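Local coordinates for aac(6')-Ii (Enterococcus faecium, PDB 1N71), which acetylates aminoglycoside antibiotics at the 6'-amino group, probably with acetyl-coenzyme A as acetyl donor, and so confers antibiotic resistance, at residues A[74-79]-A[90-95]. Numbering follows the deposited sequence.
Sequences HPLVVE and RLVNYL. With COA (coenzyme A), chain E.
L76 of strand 70-78 meets L91 and V92 of helix 87-101 with its two methyl branches. Its CG lies anti to the backbone N (chi1 174°), and the forked end reaches the helix: CD1 touches L91 CD1 at 3.9 Å, the two side chains crossing obliquely, while CD2 meets V92 CG2 at 3.9 Å, here at about a right angle. CD2 also packs against a methyl of the pantetheine arm of coenzyme A, 3.7 Å from CEP, which puts L76 between the helix and the cofactor. V77 turns its side chain away from the helix, onto L20, L21 and T24 of helix 11-24; toward L91 it offers little beyond its carbonyl oxygen. V78 points back toward the helix, and its CG2 lies 4.3 Å from L91 CD1, a looser apolar contact. That one methyl of L91 thus faces both L76 and V78. The backbone N of V78 donates a long hydrogen bond to COA O9P (3.3 Å, bent to 143° at the hydrogen), tying the pantetheine amide to the strand, as in other GNAT enzymes, where the arm resembles an added strand. All five touching residues are buried. Strand 74-78 and helix segment 90-95 run roughly antiparallel (149°), as expected for the first half of the beta-alpha-beta unit completed by strand 106-112; L91 also packs on V48 and A50 of strand 46-52, and I60 of strand 55-66 lies against L76.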
ATOM      1  N   HIS A  74       8.619  -2.246  -6.352  1.00 16.72           N
ATOM      2  CA  HIS A  74       9.459  -1.998  -5.185  1.00 20.38           C
ATOM      3  C   HIS A  74      10.552  -3.056  -5.062  1.00 18.15           C
ATOM      4  O   HIS A  74      10.266  -4.249  -5.029  1.00 18.72           O
ATOM      5  CB  HIS A  74       8.598  -1.992  -3.916  1.00 23.74           C
ATOM      6  CG  HIS A  74       9.385  -1.867  -2.648  1.00 27.69           C
ATOM      7  ND1 HIS A  74      10.070  -2.925  -2.089  1.00 29.86           N
ATOM      8  CD2 HIS A  74       9.602  -0.806  -1.834  1.00 28.66           C
ATOM      9  CE1 HIS A  74      10.673  -2.523  -0.985  1.00 28.37           C
ATOM     10  NE2 HIS A  74      10.406  -1.240  -0.807  1.00 31.23           N
ATOM     11  N   PRO A  75      11.820  -2.627  -5.030  1.00 17.83           N
ATOM     12  CA  PRO A  75      12.241  -1.227  -5.109  1.00 16.34           C
ATOM     13  C   PRO A  75      12.748  -0.942  -6.518  1.00 17.54           C
ATOM     14  O   PRO A  75      12.623  -1.779  -7.416  1.00 15.76           O
ATOM     15  CB  PRO A  75      13.369  -1.171  -4.102  1.00 19.45           C
ATOM     16  CG  PRO A  75      14.082  -2.472  -4.400  1.00 19.70           C
ATOM     17  CD  PRO A  75      12.939  -3.476  -4.581  1.00 18.03           C
ATOM     18  N   LEU A  76      13.304   0.248  -6.704  1.00 15.74           N
ATOM     19  CA  LEU A  76      13.905   0.634  -7.973  1.00 16.60           C
ATOM     20  C   LEU A  76      15.117   1.468  -7.603  1.00 17.85           C
ATOM     21  O   LEU A  76      14.990   2.542  -7.013  1.00 16.19           O
ATOM     22  CB  LEU A  76      12.961   1.469  -8.843  1.00 15.53           C
ATOM     23  CG  LEU A  76      13.638   2.009 -10.116  1.00 18.57           C
ATOM     24  CD1 LEU A  76      14.279   0.859 -10.909  1.00 18.70           C
ATOM     25  CD2 LEU A  76      12.622   2.748 -10.978  1.00 18.70           C
ATOM     26  N   VAL A  77      16.295   0.963  -7.933  1.00 18.75           N
ATOM     27  CA  VAL A  77      17.514   1.682  -7.619  1.00 20.51           C
ATOM     28  C   VAL A  77      18.535   1.508  -8.729  1.00 20.64           C
ATOM     29  O   VAL A  77      18.681   0.423  -9.295  1.00 19.67           O
ATOM     30  CB  VAL A  77      18.126   1.187  -6.293  1.00 21.74           C
ATOM     31  CG1 VAL A  77      18.446  -0.290  -6.394  1.00 23.42           C
ATOM     32  CG2 VAL A  77      19.389   1.982  -5.971  1.00 23.79           C
ATOM     33  N   VAL A  78      19.218   2.602  -9.040  1.00 20.33           N
ATOM     34  CA  VAL A  78      20.254   2.637 -10.056  1.00 22.77           C
ATOM     35  C   VAL A  78      21.447   3.313  -9.385  1.00 24.27           C
ATOM     36  O   VAL A  78      21.276   4.334  -8.721  1.00 22.42           O
ATOM     37  CB  VAL A  78      19.817   3.487 -11.268  1.00 22.49           C
ATOM     38  CG1 VAL A  78      20.973   3.630 -12.257  1.00 23.26           C
ATOM     39  CG2 VAL A  78      18.609   2.846 -11.943  1.00 20.31           C
ATOM     40  N   GLU A  79      22.643   2.749  -9.534  1.00 25.64           N
ATOM     41  CA  GLU A  79      23.821   3.367  -8.919  1.00 27.41           C
ATOM     42  C   GLU A  79      23.794   4.853  -9.232  1.00 27.57           C
ATOM     43  O   GLU A  79      23.615   5.244 -10.384  1.00 27.15           O
ATOM     44  CB  GLU A  79      25.114   2.769  -9.470  1.00 30.11           C
ATOM     45  CG  GLU A  79      25.296   1.299  -9.198  1.00 35.29           C
ATOM     46  CD  GLU A  79      26.694   0.826  -9.539  1.00 37.26           C
ATOM     47  OE1 GLU A  79      27.175   1.134 -10.650  1.00 37.35           O
ATOM     48  OE2 GLU A  79      27.312   0.140  -8.699  1.00 41.35           O
ATOM     49  N   ARG A  90      14.830   1.081 -18.860  1.00 14.84           N
ATOM     50  CA  ARG A  90      14.948  -0.305 -19.283  1.00 16.26           C
ATOM     51  C   ARG A  90      14.504  -1.274 -18.188  1.00 16.34           C
ATOM     52  O   ARG A  90      13.899  -2.310 -18.475  1.00 17.14           O
ATOM     53  CB  ARG A  90      16.389  -0.567 -19.726  1.00 17.97           C
ATOM     54  CG  ARG A  90      16.783   0.339 -20.890  1.00 18.98           C
ATOM     55  CD  ARG A  90      18.267   0.284 -21.176  1.00 19.86           C
ATOM     56  NE  ARG A  90      18.676  -1.040 -21.612  1.00 20.71           N
ATOM     57  CZ  ARG A  90      19.938  -1.401 -21.808  1.00 22.57           C
ATOM     58  NH1 ARG A  90      20.913  -0.526 -21.600  1.00 24.18           N
ATOM     59  NH2 ARG A  90      20.219  -2.632 -22.217  1.00 23.09           N
ATOM     60  N   LEU A  91      14.782  -0.937 -16.932  1.00 14.32           N
ATOM     61  CA  LEU A  91      14.369  -1.793 -15.822  1.00 12.83           C
ATOM     62  C   LEU A  91      12.848  -1.791 -15.675  1.00 13.45           C
ATOM     63  O   LEU A  91      12.231  -2.838 -15.487  1.00 14.04           O
ATOM     64  CB  LEU A  91      15.002  -1.326 -14.501  1.00 13.34           C
ATOM     65  CG  LEU A  91      16.490  -1.613 -14.289  1.00 16.83           C
ATOM     66  CD1 LEU A  91      16.961  -0.975 -12.982  1.00 15.42           C
ATOM     67  CD2 LEU A  91      16.721  -3.118 -14.269  1.00 14.24           C
ATOM     68  N   VAL A  92      12.242  -0.612 -15.754  1.00 14.70           N
ATOM     69  CA  VAL A  92      10.795  -0.520 -15.625  1.00 15.47           C
ATOM     70  C   VAL A  92      10.094  -1.256 -16.760  1.00 16.38           C
ATOM     71  O   VAL A  92       9.151  -2.006 -16.528  1.00 15.55           O
ATOM     72  CB  VAL A  92      10.341   0.943 -15.584  1.00 16.29           C
ATOM     73  CG1 VAL A  92       8.824   1.032 -15.676  1.00 18.25           C
ATOM     74  CG2 VAL A  92      10.827   1.578 -14.288  1.00 14.81           C
ATOM     75  N   ASN A  93      10.561  -1.055 -17.987  1.00 17.76           N
ATOM     76  CA  ASN A  93       9.952  -1.729 -19.126  1.00 19.55           C
ATOM     77  C   ASN A  93      10.090  -3.244 -19.032  1.00 18.12           C
ATOM     78  O   ASN A  93       9.179  -3.979 -19.421  1.00 17.83           O
ATOM     79  CB  ASN A  93      10.559  -1.219 -20.436  1.00 20.40           C
ATOM     80  CG  ASN A  93      10.143   0.206 -20.750  1.00 23.00           C
ATOM     81  OD1 ASN A  93       8.991   0.584 -20.543  1.00 25.89           O
ATOM     82  ND2 ASN A  93      11.071   0.996 -21.265  1.00 22.74           N
ATOM     83  N   TYR A  94      11.219  -3.719 -18.509  1.00 16.85           N
ATOM     84  CA  TYR A  94      11.421  -5.157 -18.376  1.00 16.36           C
ATOM     85  C   TYR A  94      10.488  -5.678 -17.285  1.00 17.40           C
ATOM     86  O   TYR A  94       9.898  -6.746 -17.412  1.00 16.36           O
ATOM     87  CB  TYR A  94      12.880  -5.465 -18.026  1.00 18.97           C
ATOM     88  CG  TYR A  94      13.270  -6.918 -18.205  1.00 20.68           C
ATOM     89  CD1 TYR A  94      12.917  -7.878 -17.262  1.00 19.61           C
ATOM     90  CD2 TYR A  94      13.993  -7.329 -19.324  1.00 22.69           C
ATOM     91  CE1 TYR A  94      13.274  -9.216 -17.426  1.00 23.50           C
ATOM     92  CE2 TYR A  94      14.354  -8.665 -19.499  1.00 25.07           C
ATOM     93  CZ  TYR A  94      13.992  -9.600 -18.545  1.00 24.95           C
ATOM     94  OH  TYR A  94      14.351 -10.921 -18.710  1.00 31.21           O
ATOM     95  N   LEU A  95      10.355  -4.916 -16.205  1.00 15.95           N
ATOM     96  CA  LEU A  95       9.471  -5.327 -15.128  1.00 16.86           C
ATOM     97  C   LEU A  95       8.048  -5.466 -15.670  1.00 14.78           C
ATOM     98  O   LEU A  95       7.364  -6.450 -15.402  1.00 16.34           O
ATOM     99  CB  LEU A  95       9.489  -4.292 -13.998  1.00 16.59           C
ATOM    100  CG  LEU A  95       8.463  -4.536 -12.884  1.00 19.30           C
ATOM    101  CD1 LEU A  95       8.809  -5.804 -12.117  1.00 22.54           C
ATOM    102  CD2 LEU A  95       8.442  -3.345 -11.949  1.00 19.13           C
TER
HETATM  103  N1A COA E 601      13.168  13.978 -12.103  1.00 22.22           N
HETATM  104  C2A COA E 601      12.679  14.233 -13.331  1.00 23.18           C
HETATM  105  N3A COA E 601      12.860  13.513 -14.461  1.00 25.36           N
HETATM  106  C4A COA E 601      13.641  12.403 -14.227  1.00 23.90           C
HETATM  107  C5A COA E 601      14.208  12.020 -13.032  1.00 22.48           C
HETATM  108  C6A COA E 601      13.942  12.863 -11.906  1.00 21.61           C
HETATM  109  N6A COA E 601      14.429  12.608 -10.694  1.00 20.17           N
HETATM  110  N7A COA E 601      14.930  10.846 -13.182  1.00 22.07           N
HETATM  111  C8A COA E 601      14.795  10.561 -14.444  1.00 22.87           C
HETATM  112  N9A COA E 601      14.028  11.461 -15.145  1.00 23.99           N
HETATM  113  C1B COA E 601      13.679  11.453 -16.574  1.00 27.22           C
HETATM  114  C2B COA E 601      14.887  11.656 -17.492  1.00 30.79           C
HETATM  115  O2B COA E 601      15.107  13.059 -17.679  1.00 33.27           O
HETATM  116  C3B COA E 601      14.495  11.028 -18.825  1.00 31.37           C
HETATM  117  O3B COA E 601      13.613  11.938 -19.503  1.00 37.22           O
HETATM  118  P3B COA E 601      13.889  12.389 -21.027  1.00 41.10           P
HETATM  119  O7A COA E 601      15.239  13.004 -20.986  1.00 41.19           O
HETATM  120  O8A COA E 601      12.789  13.342 -21.314  1.00 41.46           O
HETATM  121  O9A COA E 601      13.815  11.126 -21.800  1.00 40.65           O
HETATM  122  C4B COA E 601      13.664   9.826 -18.355  1.00 27.66           C
HETATM  123  O4B COA E 601      13.189  10.207 -17.058  1.00 26.14           O
HETATM  124  C5B COA E 601      14.422   8.491 -18.311  1.00 24.67           C
HETATM  125  O5B COA E 601      15.395   8.504 -17.260  1.00 22.37           O
HETATM  126  P1A COA E 601      16.417   7.278 -17.020  1.00 20.76           P
HETATM  127  O1A COA E 601      17.754   7.678 -17.511  1.00 19.09           O
HETATM  128  O2A COA E 601      15.793   6.026 -17.506  1.00 18.67           O
HETATM  129  O3A COA E 601      16.443   7.236 -15.416  1.00 20.29           O
HETATM  130  P2A COA E 601      17.599   6.658 -14.458  1.00 20.14           P
HETATM  131  O4A COA E 601      18.412   7.789 -13.965  1.00 20.91           O
HETATM  132  O5A COA E 601      18.258   5.498 -15.092  1.00 22.80           O
HETATM  133  O6A COA E 601      16.721   6.106 -13.231  1.00 20.77           O
HETATM  134  CBP COA E 601      15.688   6.742 -11.122  1.00 23.72           C
HETATM  135  CCP COA E 601      15.701   6.922 -12.634  1.00 20.81           C
HETATM  136  CDP COA E 601      14.651   7.708 -10.534  1.00 22.95           C
HETATM  137  CEP COA E 601      15.287   5.273 -10.794  1.00 23.07           C
HETATM  138  CAP COA E 601      17.143   7.066 -10.571  1.00 28.17           C
HETATM  139  OAP COA E 601      17.517   8.425 -10.823  1.00 29.71           O
HETATM  140  C9P COA E 601      17.333   6.673  -9.095  1.00 33.66           C
HETATM  141  O9P COA E 601      17.935   5.631  -8.800  1.00 36.32           O
HETATM  142  N8P COA E 601      16.815   7.510  -8.187  1.00 37.40           N
HETATM  143  C7P COA E 601      16.877   7.332  -6.740  1.00 43.94           C
HETATM  144  C6P COA E 601      15.895   6.280  -6.231  1.00 48.06           C
HETATM  145  C5P COA E 601      14.473   6.793  -6.095  1.00 51.23           C
HETATM  146  O5P COA E 601      14.237   7.839  -5.477  1.00 52.95           O
HETATM  147  N4P COA E 601      13.520   6.048  -6.675  1.00 53.72           N
HETATM  148  C3P COA E 601      12.085   6.351  -6.666  1.00 54.10           C
HETATM  149  C2P COA E 601      11.257   5.187  -6.143  1.00 54.80           C
HETATM  150  S1P COA E 601       9.993   5.687  -4.960  1.00 56.20           S